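Local atomic coordinates of RsfP (Uncultured bacterium, PDB entry 4GLJ), a protein that probably cleaves methylthioadenosine with phosphate to adenine and methylthioribose 1-phosphate, as a methylthioadenosine phosphorylase, and binds the dye rhodamine B. Residues Leu30-Val36 with Asp48-Leu54; Tyr83-Thr87 with Thr290-Leu295; Ile118-Arg124 with Thr170-Glu175; Pro142-Ala148 with Ala213-Leu217. All coordinates share one frame. Where two conformers were deposited one is given. Residue numbers count along the deposited sequence, not the author numbering.

Contact 1: Leu30-Val36 with Asp48-Leu54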
loop_
_atom_site.group_PDB
_atom_site.type_symbol
_atom_site.label_atom_id
_atom_site.label_comp_id
_atom_site.label_asym_id
_atom_site.label_seq_id
_atom_site.Cartn_x
_atom_site.Cartn_y
_atom_site.Cartn_z
ATOM N N LEU A 30 10.473 -24.782 -28.513
ATOM C CA LEU A 30 11.712 -25.338 -27.930
ATOM C C LEU A 30 11.870 -26.810 -28.259
ATOM O O LEU A 30 10.897 -27.566 -28.210
ATOM C CB LEU A 30 11.761 -25.172 -26.414
ATOM C CG LEU A 30 11.590 -23.762 -25.852
ATOM C CD1 LEU A 30 11.385 -23.865 -24.326
ATOM C CD2 LEU A 30 12.773 -22.869 -26.203
ATOM N N THR A 31 13.096 -27.207 -28.572
ATOM C CA THR A 31 13.432 -28.611 -28.751
ATOM C C THR A 31 14.053 -29.244 -27.510
ATOM O O THR A 31 14.615 -28.533 -26.644
ATOM C CB THR A 31 14.427 -28.784 -29.915
ATOM O OG1 THR A 31 15.643 -28.091 -29.593
ATOM C CG2 THR A 31 13.834 -28.209 -31.206
ATOM N N ASN A 32 13.972 -30.582 -27.442
ATOM C CA ASN A 32 14.421 -31.382 -26.299
ATOM C C ASN A 32 13.910 -30.779 -24.989
ATOM O O ASN A 32 14.683 -30.642 -24.011
ATOM C CB ASN A 32 15.943 -31.554 -26.274
ATOM C CG ASN A 32 16.440 -32.498 -27.384
ATOM O OD1 ASN A 32 16.112 -33.695 -27.420
ATOM N ND2 ASN A 32 17.214 -31.954 -28.305
ATOM N N LYS A 33 12.622 -30.416 -24.983
ATOM C CA LYS A 33 11.954 -29.918 -23.778
ATOM C C LYS A 33 12.168 -30.905 -22.647
ATOM O O LYS A 33 12.183 -32.147 -22.862
ATOM C CB LYS A 33 10.460 -29.732 -24.003
ATOM C CG LYS A 33 10.086 -28.554 -24.895
ATOM C CD LYS A 33 8.560 -28.496 -25.035
ATOM C CE LYS A 33 8.125 -27.561 -26.153
ATOM N NZ LYS A 33 8.496 -28.156 -27.457
ATOM N N ARG A 34 12.401 -30.376 -21.459
ATOM C CA ARG A 34 12.490 -31.211 -20.246
ATOM C C ARG A 34 12.130 -30.312 -19.075
ATOM O O ARG A 34 12.445 -29.093 -19.113
ATOM C CB ARG A 34 13.890 -31.851 -20.058
ATOM C CG ARG A 34 15.058 -30.875 -19.801
ATOM C CD ARG A 34 15.748 -30.517 -21.104
ATOM N NE ARG A 34 16.979 -29.747 -20.976
ATOM C CZ ARG A 34 17.548 -29.127 -22.005
ATOM N NH1 ARG A 34 16.991 -29.192 -23.194
ATOM N NH2 ARG A 34 18.666 -28.427 -21.857
ATOM N N SER A 35 11.439 -30.862 -18.083
ATOM C CA SER A 35 10.958 -30.061 -16.954
ATOM C C SER A 35 11.851 -30.264 -15.742
ATOM O O SER A 35 12.293 -31.381 -15.488
ATOM C CB SER A 35 9.550 -30.479 -16.577
ATOM O OG SER A 35 8.630 -29.997 -17.521
ATOM N N VAL A 36 12.103 -29.208 -14.977
ATOM C CA VAL A 36 12.868 -29.392 -13.749
ATOM C C VAL A 36 12.050 -28.815 -12.589
ATOM O O VAL A 36 11.454 -27.722 -12.719
ATOM C CB VAL A 36 14.307 -28.811 -13.825
ATOM C CG1 VAL A 36 15.122 -29.557 -14.895
ATOM C CG2 VAL A 36 14.276 -27.328 -14.123
ATOM N N ASP A 48 6.809 -26.289 -12.638
ATOM C CA ASP A 48 8.099 -26.811 -13.085
ATOM C C ASP A 48 8.644 -25.896 -14.180
ATOM O O ASP A 48 7.896 -25.416 -15.006
ATOM C CB ASP A 48 7.923 -28.223 -13.647
ATOM C CG ASP A 48 7.536 -29.239 -12.585
ATOM O OD1 ASP A 48 7.645 -28.955 -11.366
ATOM O OD2 ASP A 48 7.125 -30.337 -12.962
ATOM N N ILE A 49 9.916 -25.546 -14.107
ATOM C CA ILE A 49 10.543 -24.787 -15.147
ATOM C C ILE A 49 10.849 -25.695 -16.359
ATOM O O ILE A 49 11.389 -26.818 -16.213
ATOM C CB ILE A 49 11.762 -24.103 -14.541
ATOM C CG1 ILE A 49 11.249 -22.972 -13.622
ATOM C CG2 ILE A 49 12.704 -23.544 -15.607
ATOM C CD1 ILE A 49 12.221 -22.696 -12.517
ATOM N N VAL A 50 10.407 -25.254 -17.536
ATOM C CA VAL A 50 10.719 -25.986 -18.788
ATOM C C VAL A 50 12.041 -25.468 -19.421
ATOM O O VAL A 50 12.248 -24.262 -19.604
ATOM C CB VAL A 50 9.598 -25.927 -19.852
ATOM C CG1 VAL A 50 10.019 -26.692 -21.125
ATOM C CG2 VAL A 50 8.303 -26.574 -19.362
ATOM N N LEU A 51 12.944 -26.391 -19.696
ATOM C CA LEU A 51 14.193 -26.096 -20.409
ATOM C C LEU A 51 14.139 -26.684 -21.808
ATOM O O LEU A 51 13.689 -27.806 -22.022
ATOM C CB LEU A 51 15.428 -26.614 -19.663
ATOM C CG LEU A 51 15.592 -25.975 -18.274
ATOM C CD1 LEU A 51 16.413 -26.903 -17.400
ATOM C CD2 LEU A 51 16.268 -24.635 -18.390
ATOM N N GLY A 52 14.599 -25.902 -22.768
ATOM C CA GLY A 52 14.624 -26.380 -24.132
ATOM C C GLY A 52 15.561 -25.480 -24.899
ATOM O O GLY A 52 16.050 -24.480 -24.342
ATOM N N GLU A 53 15.803 -25.844 -26.158
ATOM C CA GLU A 53 16.684 -25.084 -27.040
ATOM C C GLU A 53 15.874 -24.437 -28.149
ATOM O O GLU A 53 15.000 -25.050 -28.743
ATOM C CB GLU A 53 17.825 -25.956 -27.614
ATOM C CG GLU A 53 18.966 -26.150 -26.610
ATOM C CD GLU A 53 18.591 -27.135 -25.492
ATOM O OE1 GLU A 53 17.904 -28.152 -25.803
ATOM O OE2 GLU A 53 18.986 -26.891 -24.315
ATOM N N LEU A 54 16.173 -23.163 -28.365
ATOM C CA LEU A 54 15.663 -22.387 -29.488
ATOM C C LEU A 54 16.922 -22.191 -30.304
ATOM O O LEU A 54 17.863 -21.548 -29.839
ATOM C CB LEU A 54 15.096 -21.058 -28.906
ATOM C CG LEU A 54 13.791 -20.439 -29.418
ATOM C CD1 LEU A 54 12.692 -21.494 -29.603
ATOM C CD2 LEU A 54 13.346 -19.316 -28.484
#

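Contact 2: Tyr83-Thr87 with Thr290-Leu295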
loop_
_atom_site.group_PDB
_atom_site.type_symbol
_atom_site.label_atom_id
_atom_site.label_comp_id
_atom_site.label_asym_id
_atom_site.label_seq_id
_atom_site.Cartn_x
_atom_site.Cartn_y
_atom_site.Cartn_z
ATOM N N TYR A 83 14.368 -16.952 -7.472
ATOM C CA TYR A 83 15.451 -17.706 -6.866
ATOM C C TYR A 83 15.765 -18.957 -7.737
ATOM O O TYR A 83 16.940 -19.315 -8.021
ATOM C CB TYR A 83 15.101 -18.176 -5.455
ATOM C CG TYR A 83 16.315 -18.684 -4.655
ATOM C CD1 TYR A 83 17.041 -17.822 -3.823
ATOM C CD2 TYR A 83 16.758 -20.023 -4.740
ATOM C CE1 TYR A 83 18.154 -18.282 -3.089
ATOM C CE2 TYR A 83 17.871 -20.489 -4.017
ATOM C CZ TYR A 83 18.560 -19.597 -3.198
ATOM O OH TYR A 83 19.680 -20.011 -2.504
ATOM N N ALA A 84 14.718 -19.658 -8.145
ATOM C CA ALA A 84 14.895 -20.860 -8.995
ATOM C C ALA A 84 15.663 -20.537 -10.310
ATOM O O ALA A 84 16.537 -21.288 -10.715
ATOM C CB ALA A 84 13.525 -21.466 -9.279
ATOM N N LEU A 85 15.375 -19.397 -10.927
ATOM C CA LEU A 85 15.983 -19.054 -12.218
ATOM C C LEU A 85 17.439 -18.695 -11.927
ATOM O O LEU A 85 18.329 -19.089 -12.670
ATOM C CB LEU A 85 15.255 -17.888 -12.888
ATOM C CG LEU A 85 13.836 -18.206 -13.382
ATOM C CD1 LEU A 85 13.169 -16.970 -13.973
ATOM C CD2 LEU A 85 13.845 -19.347 -14.431
ATOM N N LYS A 86 17.678 -17.952 -10.838
ATOM C CA LYS A 86 19.060 -17.800 -10.359
ATOM C C LYS A 86 19.851 -19.099 -10.201
ATOM O O LYS A 86 21.003 -19.163 -10.644
ATOM C CB LYS A 86 19.117 -16.986 -9.039
ATOM C CG LYS A 86 20.555 -16.627 -8.700
ATOM C CD LYS A 86 21.071 -15.598 -9.749
ATOM C CE LYS A 86 22.500 -15.194 -9.313
ATOM N NZ LYS A 86 23.055 -14.080 -10.163
ATOM N N THR A 87 19.266 -20.140 -9.628
ATOM C CA THR A 87 19.977 -21.389 -9.469
ATOM C C THR A 87 20.332 -22.031 -10.818
ATOM O O THR A 87 21.259 -22.846 -10.895
ATOM C CB THR A 87 19.240 -22.434 -8.609
ATOM O OG1 THR A 87 18.102 -22.948 -9.324
ATOM C CG2 THR A 87 18.837 -21.857 -7.246
ATOM N N THR A 290 22.426 -19.387 4.152
ATOM C CA THR A 290 21.908 -20.571 3.484
ATOM C C THR A 290 20.709 -20.121 2.674
ATOM O O THR A 290 20.586 -20.490 1.503
ATOM C CB THR A 290 21.489 -21.671 4.484
ATOM O OG1 THR A 290 22.593 -21.993 5.349
ATOM C CG2 THR A 290 20.999 -22.920 3.750
ATOM N N ARG A 291 19.841 -19.307 3.270
ATOM C CA ARG A 291 18.642 -18.832 2.574
ATOM C C ARG A 291 19.043 -17.948 1.366
ATOM O O ARG A 291 18.349 -17.895 0.348
ATOM C CB ARG A 291 17.800 -18.001 3.560
ATOM C CG ARG A 291 16.377 -17.711 3.114
ATOM C CD ARG A 291 15.518 -16.951 4.145
ATOM N NE ARG A 291 16.171 -15.727 4.618
ATOM C CZ ARG A 291 16.728 -15.588 5.819
ATOM N NH1 ARG A 291 16.714 -16.563 6.748
ATOM N NH2 ARG A 291 17.299 -14.447 6.106
ATOM N N LEU A 292 20.115 -17.187 1.500
ATOM C CA LEU A 292 20.476 -16.268 0.415
ATOM C C LEU A 292 21.534 -16.786 -0.524
ATOM O O LEU A 292 22.031 -16.023 -1.395
ATOM C CB LEU A 292 20.987 -14.943 1.009
ATOM C CG LEU A 292 19.975 -14.181 1.926
ATOM C CD1 LEU A 292 20.705 -12.917 2.443
ATOM C CD2 LEU A 292 18.711 -13.856 1.120
ATOM N N ALA A 293 21.899 -18.063 -0.348
ATOM C CA ALA A 293 23.120 -18.597 -0.984
ATOM C C ALA A 293 23.258 -18.250 -2.481
ATOM O O ALA A 293 24.291 -17.696 -2.920
ATOM C CB ALA A 293 23.188 -20.105 -0.759
ATOM N N ALA A 294 22.240 -18.578 -3.283
ATOM C CA ALA A 294 22.321 -18.336 -4.762
ATOM C C ALA A 294 22.492 -16.849 -5.181
ATOM O O ALA A 294 22.924 -16.569 -6.301
ATOM C CB ALA A 294 21.111 -18.905 -5.462
ATOM N N LEU A 295 22.189 -15.904 -4.283
ATOM C CA LEU A 295 22.224 -14.478 -4.615
ATOM C C LEU A 295 23.559 -13.868 -4.251
ATOM O O LEU A 295 23.902 -12.774 -4.704
ATOM C CB LEU A 295 21.161 -13.713 -3.821
ATOM C CG LEU A 295 19.774 -14.329 -3.783
ATOM C CD1 LEU A 295 18.866 -13.541 -2.822
ATOM C CD2 LEU A 295 19.175 -14.422 -5.192
#

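Contact 3: Ile118-Arg124 with Thr170-Glu175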
loop_
_atom_site.group_PDB
_atom_site.type_symbol
_atom_site.label_atom_id
_atom_site.label_comp_id
_atom_site.label_asym_id
_atom_site.label_seq_id
_atom_site.Cartn_x
_atom_site.Cartn_y
_atom_site.Cartn_z
ATOM N N ILE A 118 6.160 1.776 -11.821
ATOM C CA ILE A 118 5.792 2.366 -10.522
ATOM C C ILE A 118 5.124 1.207 -9.755
ATOM O O ILE A 118 4.223 0.583 -10.287
ATOM C CB ILE A 118 4.782 3.514 -10.715
ATOM C CG1 ILE A 118 5.461 4.719 -11.501
ATOM C CG2 ILE A 118 4.211 3.829 -9.320
ATOM C CD1 ILE A 118 4.596 5.920 -11.835
ATOM N N ASP A 119 5.620 0.900 -8.545
ATOM C CA ASP A 119 5.111 -0.212 -7.778
ATOM C C ASP A 119 3.992 0.235 -6.860
ATOM O O ASP A 119 4.243 0.823 -5.811
ATOM C CB ASP A 119 6.216 -0.853 -6.959
ATOM C CG ASP A 119 5.764 -2.139 -6.276
ATOM O OD1 ASP A 119 4.604 -2.563 -6.456
ATOM O OD2 ASP A 119 6.607 -2.737 -5.557
ATOM N N MET A 120 2.750 0.001 -7.286
ATOM C CA MET A 120 1.576 0.253 -6.422
ATOM C C MET A 120 1.061 -0.986 -5.682
ATOM O O MET A 120 0.022 -0.905 -5.042
ATOM C CB MET A 120 0.403 0.768 -7.282
ATOM C CG MET A 120 0.758 2.110 -7.938
ATOM S SD MET A 120 1.278 3.411 -6.802
ATOM C CE MET A 120 -0.070 3.555 -5.660
ATOM N N THR A 121 1.746 -2.114 -5.788
ATOM C CA THR A 121 1.316 -3.335 -5.112
ATOM C C THR A 121 1.409 -3.129 -3.605
ATOM O O THR A 121 2.111 -2.221 -3.163
ATOM C CB THR A 121 2.127 -4.592 -5.473
ATOM O OG1 THR A 121 3.472 -4.535 -4.959
ATOM C CG2 THR A 121 2.105 -4.831 -7.063
ATOM N N LYS A 122 0.666 -3.921 -2.852
ATOM C CA LYS A 122 0.445 -3.668 -1.419
ATOM C C LYS A 122 0.919 -4.779 -0.542
ATOM O O LYS A 122 1.501 -4.556 0.559
ATOM C CB LYS A 122 -1.057 -3.443 -1.217
ATOM C CG LYS A 122 -1.581 -2.171 -1.937
ATOM C CD LYS A 122 -3.107 -2.163 -1.902
ATOM C CE LYS A 122 -3.687 -0.945 -2.687
ATOM N NZ LYS A 122 -5.102 -0.669 -2.341
ATOM N N GLN A 123 0.655 -6.004 -1.012
ATOM C CA GLN A 123 0.729 -7.156 -0.125
ATOM C C GLN A 123 1.724 -8.220 -0.525
ATOM O O GLN A 123 1.611 -9.355 -0.116
ATOM C CB GLN A 123 -0.678 -7.767 -0.022
ATOM C CG GLN A 123 -1.583 -6.821 0.766
ATOM C CD GLN A 123 -3.077 -7.032 0.536
ATOM O OE1 GLN A 123 -3.522 -8.153 0.146
ATOM N NE2 GLN A 123 -3.887 -5.976 0.869
ATOM N N ARG A 124 2.739 -7.870 -1.263
ATOM C CA ARG A 124 3.668 -8.848 -1.762
ATOM C C ARG A 124 5.012 -8.717 -1.100
ATOM O O ARG A 124 5.408 -7.634 -0.814
ATOM C CB ARG A 124 3.774 -8.710 -3.261
ATOM C CG ARG A 124 2.466 -8.992 -3.944
ATOM C CD ARG A 124 2.472 -8.442 -5.311
ATOM N NE ARG A 124 1.163 -8.379 -5.890
ATOM C CZ ARG A 124 0.948 -8.347 -7.178
ATOM N NH1 ARG A 124 1.959 -8.395 -7.990
ATOM N NH2 ARG A 124 -0.262 -8.272 -7.637
ATOM N N THR A 170 5.968 3.930 -19.139
ATOM C CA THR A 170 5.935 3.620 -17.705
ATOM C C THR A 170 4.827 2.622 -17.374
ATOM O O THR A 170 3.668 2.881 -17.737
ATOM C CB THR A 170 5.733 4.892 -16.875
ATOM O OG1 THR A 170 6.890 5.691 -17.062
ATOM C CG2 THR A 170 5.604 4.530 -15.392
ATOM N N TYR A 171 5.191 1.487 -16.732
ATOM C CA TYR A 171 4.264 0.396 -16.332
ATOM C C TYR A 171 3.888 0.641 -14.890
ATOM O O TYR A 171 4.743 0.676 -14.017
ATOM C CB TYR A 171 5.009 -0.953 -16.434
ATOM C CG TYR A 171 4.310 -2.262 -16.010
ATOM C CD1 TYR A 171 3.990 -2.553 -14.637
ATOM C CD2 TYR A 171 4.066 -3.272 -16.951
ATOM C CE1 TYR A 171 3.409 -3.806 -14.260
ATOM C CE2 TYR A 171 3.510 -4.521 -16.549
ATOM C CZ TYR A 171 3.175 -4.769 -15.220
ATOM O OH TYR A 171 2.660 -6.057 -14.926
ATOM N N VAL A 172 2.578 0.777 -14.611
ATOM C CA VAL A 172 2.198 0.888 -13.195
ATOM C C VAL A 172 1.677 -0.510 -12.817
ATOM O O VAL A 172 0.834 -1.064 -13.497
ATOM C CB VAL A 172 1.154 2.013 -12.920
ATOM C CG1 VAL A 172 -0.089 1.799 -13.754
ATOM C CG2 VAL A 172 0.725 1.949 -11.433
ATOM N N CYS A 173 2.157 -1.037 -11.669
ATOM C CA CYS A 173 1.791 -2.360 -11.237
ATOM C C CYS A 173 0.856 -2.200 -10.058
ATOM O O CYS A 173 1.262 -1.647 -9.069
ATOM C CB CYS A 173 3.007 -3.125 -10.752
ATOM S SG CYS A 173 2.645 -4.938 -10.688
ATOM N N ILE A 174 -0.331 -2.814 -10.149
ATOM C CA ILE A 174 -1.293 -2.718 -9.054
ATOM C C ILE A 174 -1.453 -4.095 -8.453
ATOM O O ILE A 174 -1.016 -5.143 -9.036
ATOM C CB ILE A 174 -2.657 -2.152 -9.557
ATOM C CG1 ILE A 174 -3.327 -3.124 -10.573
ATOM C CG2 ILE A 174 -2.499 -0.694 -10.088
ATOM C CD1 ILE A 174 -4.832 -2.820 -10.770
ATOM N N GLU A 175 -2.061 -4.118 -7.276
ATOM C CA GLU A 175 -2.207 -5.350 -6.512
ATOM C C GLU A 175 -3.183 -6.326 -7.208
ATOM O O GLU A 175 -2.890 -7.494 -7.260
ATOM C CB GLU A 175 -2.712 -5.018 -5.076
ATOM C CG GLU A 175 -2.812 -6.238 -4.156
ATOM C CD GLU A 175 -1.452 -6.974 -4.087
ATOM O OE1 GLU A 175 -0.456 -6.312 -3.740
ATOM O OE2 GLU A 175 -1.316 -8.225 -4.367
HETATM O O HOH W 1 -2.592 -1.484 -6.077
#

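Contact 4: Pro142-Ala148 with Ala213-Leu217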
loop_
_atom_site.group_PDB
_atom_site.type_symbol
_atom_site.label_atom_id
_atom_site.label_comp_id
_atom_site.label_asym_id
_atom_site.label_seq_id
_atom_site.Cartn_x
_atom_site.Cartn_y
_atom_site.Cartn_z
ATOM N N PRO A 142 14.538 0.459 -13.781
ATOM C CA PRO A 142 14.215 -0.832 -13.239
ATOM C C PRO A 142 14.155 -1.981 -14.281
ATOM O O PRO A 142 13.931 -3.112 -13.857
ATOM C CB PRO A 142 12.784 -0.631 -12.654
ATOM C CG PRO A 142 12.222 0.398 -13.617
ATOM C CD PRO A 142 13.362 1.386 -13.764
ATOM N N LEU A 143 14.236 -1.636 -15.576
ATOM C CA LEU A 143 14.110 -2.555 -16.718
ATOM C C LEU A 143 15.359 -2.311 -17.552
ATOM O O LEU A 143 15.601 -1.189 -17.976
ATOM C CB LEU A 143 12.868 -2.170 -17.516
ATOM C CG LEU A 143 11.573 -2.346 -16.680
ATOM C CD1 LEU A 143 10.375 -1.571 -17.161
ATOM C CD2 LEU A 143 11.296 -3.834 -16.384
ATOM N N CYS A 144 16.177 -3.332 -17.714
ATOM C CA CYS A 144 17.544 -3.217 -18.262
ATOM C C CYS A 144 17.455 -2.671 -19.657
ATOM O O CYS A 144 16.857 -3.302 -20.519
ATOM C CB CYS A 144 18.269 -4.599 -18.282
ATOM S SG CYS A 144 19.841 -4.720 -19.214
ATOM N N PRO A 145 18.049 -1.494 -19.907
ATOM C CA PRO A 145 17.920 -0.900 -21.267
ATOM C C PRO A 145 18.610 -1.736 -22.377
ATOM O O PRO A 145 18.200 -1.639 -23.515
ATOM C CB PRO A 145 18.676 0.449 -21.140
ATOM C CG PRO A 145 19.402 0.420 -19.841
ATOM C CD PRO A 145 18.777 -0.632 -18.964
ATOM N N GLU A 146 19.656 -2.502 -22.049
ATOM C CA GLU A 146 20.323 -3.357 -23.048
ATOM C C GLU A 146 19.346 -4.456 -23.518
ATOM O O GLU A 146 19.273 -4.708 -24.699
ATOM C CB GLU A 146 21.630 -3.963 -22.506
ATOM C CG GLU A 146 22.627 -2.935 -22.003
ATOM C CD GLU A 146 23.345 -2.194 -23.126
ATOM O OE1 GLU A 146 24.480 -1.684 -22.887
ATOM O OE2 GLU A 146 22.817 -2.145 -24.267
ATOM N N VAL A 147 18.573 -5.041 -22.598
ATOM C CA VAL A 147 17.525 -6.038 -22.926
ATOM C C VAL A 147 16.343 -5.385 -23.589
ATOM O O VAL A 147 15.839 -5.895 -24.587
ATOM C CB VAL A 147 17.033 -6.827 -21.672
ATOM C CG1 VAL A 147 16.111 -7.945 -22.058
ATOM C CG2 VAL A 147 18.216 -7.491 -20.914
ATOM N N ALA A 148 15.905 -4.219 -23.092
ATOM C CA ALA A 148 14.838 -3.469 -23.765
ATOM C C ALA A 148 15.231 -3.097 -25.186
ATOM O O ALA A 148 14.413 -3.239 -26.095
ATOM C CB ALA A 148 14.444 -2.186 -22.993
ATOM N N ALA A 213 19.534 -9.433 -15.258
ATOM C CA ALA A 213 19.050 -8.383 -16.102
ATOM C C ALA A 213 17.645 -8.743 -16.481
ATOM O O ALA A 213 17.348 -9.878 -16.795
ATOM C CB ALA A 213 19.958 -8.233 -17.355
ATOM N N TYR A 214 16.749 -7.771 -16.419
ATOM C CA TYR A 214 15.336 -8.076 -16.480
ATOM C C TYR A 214 14.696 -6.958 -17.251
ATOM O O TYR A 214 14.907 -5.763 -16.960
ATOM C CB TYR A 214 14.718 -8.144 -15.077
ATOM C CG TYR A 214 13.185 -8.332 -14.999
ATOM C CD1 TYR A 214 12.321 -7.211 -15.175
ATOM C CD2 TYR A 214 12.645 -9.554 -14.675
ATOM C CE1 TYR A 214 10.943 -7.342 -15.115
ATOM C CE2 TYR A 214 11.259 -9.738 -14.606
ATOM C CZ TYR A 214 10.414 -8.615 -14.812
ATOM O OH TYR A 214 9.034 -8.778 -14.661
ATOM N N ALA A 215 13.915 -7.338 -18.272
ATOM C CA ALA A 215 13.096 -6.352 -19.001
ATOM C C ALA A 215 11.753 -6.961 -19.401
ATOM O O ALA A 215 11.550 -8.184 -19.327
ATOM C CB ALA A 215 13.829 -5.720 -20.201
ATOM N N THR A 216 10.832 -6.114 -19.860
ATOM C CA THR A 216 9.427 -6.575 -20.021
ATOM C C THR A 216 9.011 -6.368 -21.485
ATOM O O THR A 216 9.276 -5.328 -22.056
ATOM C CB THR A 216 8.496 -5.758 -19.095
ATOM O OG1 THR A 216 8.816 -6.122 -17.714
ATOM C CG2 THR A 216 7.011 -6.132 -19.345
ATOM N N LEU A 217 8.425 -7.401 -22.053
ATOM C CA LEU A 217 7.684 -7.256 -23.301
ATOM C C LEU A 217 6.150 -7.252 -22.932
ATOM O O LEU A 217 5.590 -8.288 -22.570
ATOM C CB LEU A 217 8.011 -8.449 -24.222
ATOM C CG LEU A 217 7.218 -8.557 -25.542
ATOM C CD1 LEU A 217 7.572 -7.358 -26.406
ATOM C CD2 LEU A 217 7.543 -9.851 -26.285
#

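Contact 1: Leu30-Val36 with Asp48-Leu54
Backbone hydrogen bonds tie the two strands in antiparallel order, at 151° between their directions. R34 and L51 exchange two (R34 N to L51 O 2.9 Å, L51 N to R34 O 2.8 Å). V36 N reaches I49 O at 2.8 Å, while the return bond, I49 N to V36 O at 3.0 Å, is weak. T31 and E53 form a third doubly bonded pair (T31 N to E53 O 2.9 Å, E53 N to T31 O 3.0 Å). Between T31 and R34 the register slips by one residue, a beta bulge, in this edge hairpin of the phosphorylase sheet; strand 57-63 continues the sheet beyond 49-54. G52 sits at the slip, where a CB would clash with L30 CB. Charge pairing joins R34 NH1 to E53 OE1 (3.0 Å) and R34 NH2 to E53 OE2 (2.9 Å), with T58 OG1 also bonded to E53. Apolar contacts are V36 CG1 to L51 CD1 at 3.9 Å on the R34 face, and L30 CD2 to L54 CD1 at 3.7 Å.

Contact 2: Tyr83-Thr87 with Thr290-Leu295
Y83, on helix 78-87, does most of the reaching here. Its chi1 of -166° (t) sends the ring from a CB that points sideways out to the turn after helix 286-291, where Y83 OH accepts a hydrogen bond from A294 N (3.0 Å, 167°). The ring also packs on the short side chain of A294, with Y83 CZ 3.5 Å from A294 CB. L295, m at chi1 and t at chi2, brings its CD2 to 4.2 Å from Y83 CD1. One turn further on, K86 is t at chi1 and p at chi2; K86 CG lies 4.0 Å from A294 CB and K86 CE 3.3 Å from A294 O, while the ammonium bonds to A210 O. T87 CG2 adds a contact to A294 CB at 4.1 Å, whereas T87 OG1 turns back to A84 O (2.7 Å). The C-terminal 3-10 segment 293-295 is thus held to helix 78-87 by one directional bond, from the backbone N of A294 to the phenol oxygen of Y83, set among apolar contacts with no charge pair between the segments.

Contact 3: Ile118-Arg124 with Thr170-Glu175
E175 is the main bump: its side chain folds back (chi2 p) into the hollow made by the curling chain 121-124. There E175 OE1 takes the backbone bonds of K122 N (2.8 Å) and Q123 N (3.0 Å), and R124 NE closes the far wall with a salt bridge to E175 OE2 at 2.9 Å. E175 OE2 also bonds S74 OG, and R124 NH1 bonds M198 O. R124 NH2 makes a weak bond to E175 O (2.8 Å). Upstream, two parallel strands lie side by side, joined by I118 N to Y171 O (2.8 Å), C173 N to I118 O (3.0 Å) and M120 N to C173 O (2.8 Å). M120 CG nestles against V172 CG2 at 3.5 Å, and T121 CG2 rests on C173 SG at 3.7 Å. The gap left as the chains part holds one water, 2.9 Å from both M120 O and E175 N. D119 OD1 receives T121 N (3.0 Å), an Asx turn that starts the curl. I174 touches bound rhodamine B. Around this buried core, strand 195-197 flanks 169-173, helix 200-209 lies against D119 and C173, and helix 182-190 meets M120 and I174, while K122 and Q123 bond to T121 and R124 of the third subunit.

Contact 4: Pro142-Ala148 with Ala213-Leu217
P142 begins the approach to helix 145-157; it barely meets strand 213-221 and instead packs on Q116 and on T181 of the second subunit. L143 follows with an extended backbone, its CA directly opposite the strand, 4.5 Å from the CA of A215. L143 CA makes a CA-H...O contact with Y214 O at 3.3 Å, and L143 CD2 lies 3.7 Å from Y214 CD1, at the edge of the ring. Next comes C144, whose N donates to Y214 O (2.8 Å, 168°), the one hydrogen bond joining the two segments. This residue is the N-cap of the helix: C144 SG accepts a weak bond from V147 N at 3.6 Å, and the same sulfur lies 4.0 Å from A213 CB. P145 and E146 open the first helical turn and make no contact with the strand. V147 returns to it and straddles two alanines, V147 CG2 at 4.0 Å from A213 CB and V147 CG1 at 3.7 Å from A215 CB. A148 N, 3.9 Å from A215 CB, completes the seat. The small A213 and A215 let the helix start lie close, while Y214, its CB directed away from 142-148, packs its ring on A204 and A207 of helix 200-209 and bonds E203 through its OH. A helix packed over a central mixed sheet in this way, with another helix on Y214's side, is characteristic of the alpha/beta fold of the phosphorylase superfamily.

Contacts 1, 3 and 4 all reach one mixed sheet. Contact 1 lies at its edge and contact 3 about 31 Å away between centres, on the opposite side of the chain's centre. Contact 4, only about 9 Å from that centre, is about 17 Å from contact 3 between centres; their strands 111-119 and 213-221 are sheet neighbours, and along the chain their segments alternate. Contact 1 closes before any other opens. Contact 2 then spans 203 residues, enclosing contacts 3 and 4, and brings the C-terminal tail back to helix 78-87, which meets contact 1 where I49 CD1 is 3.7 Å from A84 CB. Contact 3 alone combines rhodamine B contact with subunit hydrogen bonds, so ligand pocket and trimer interface adjoin there.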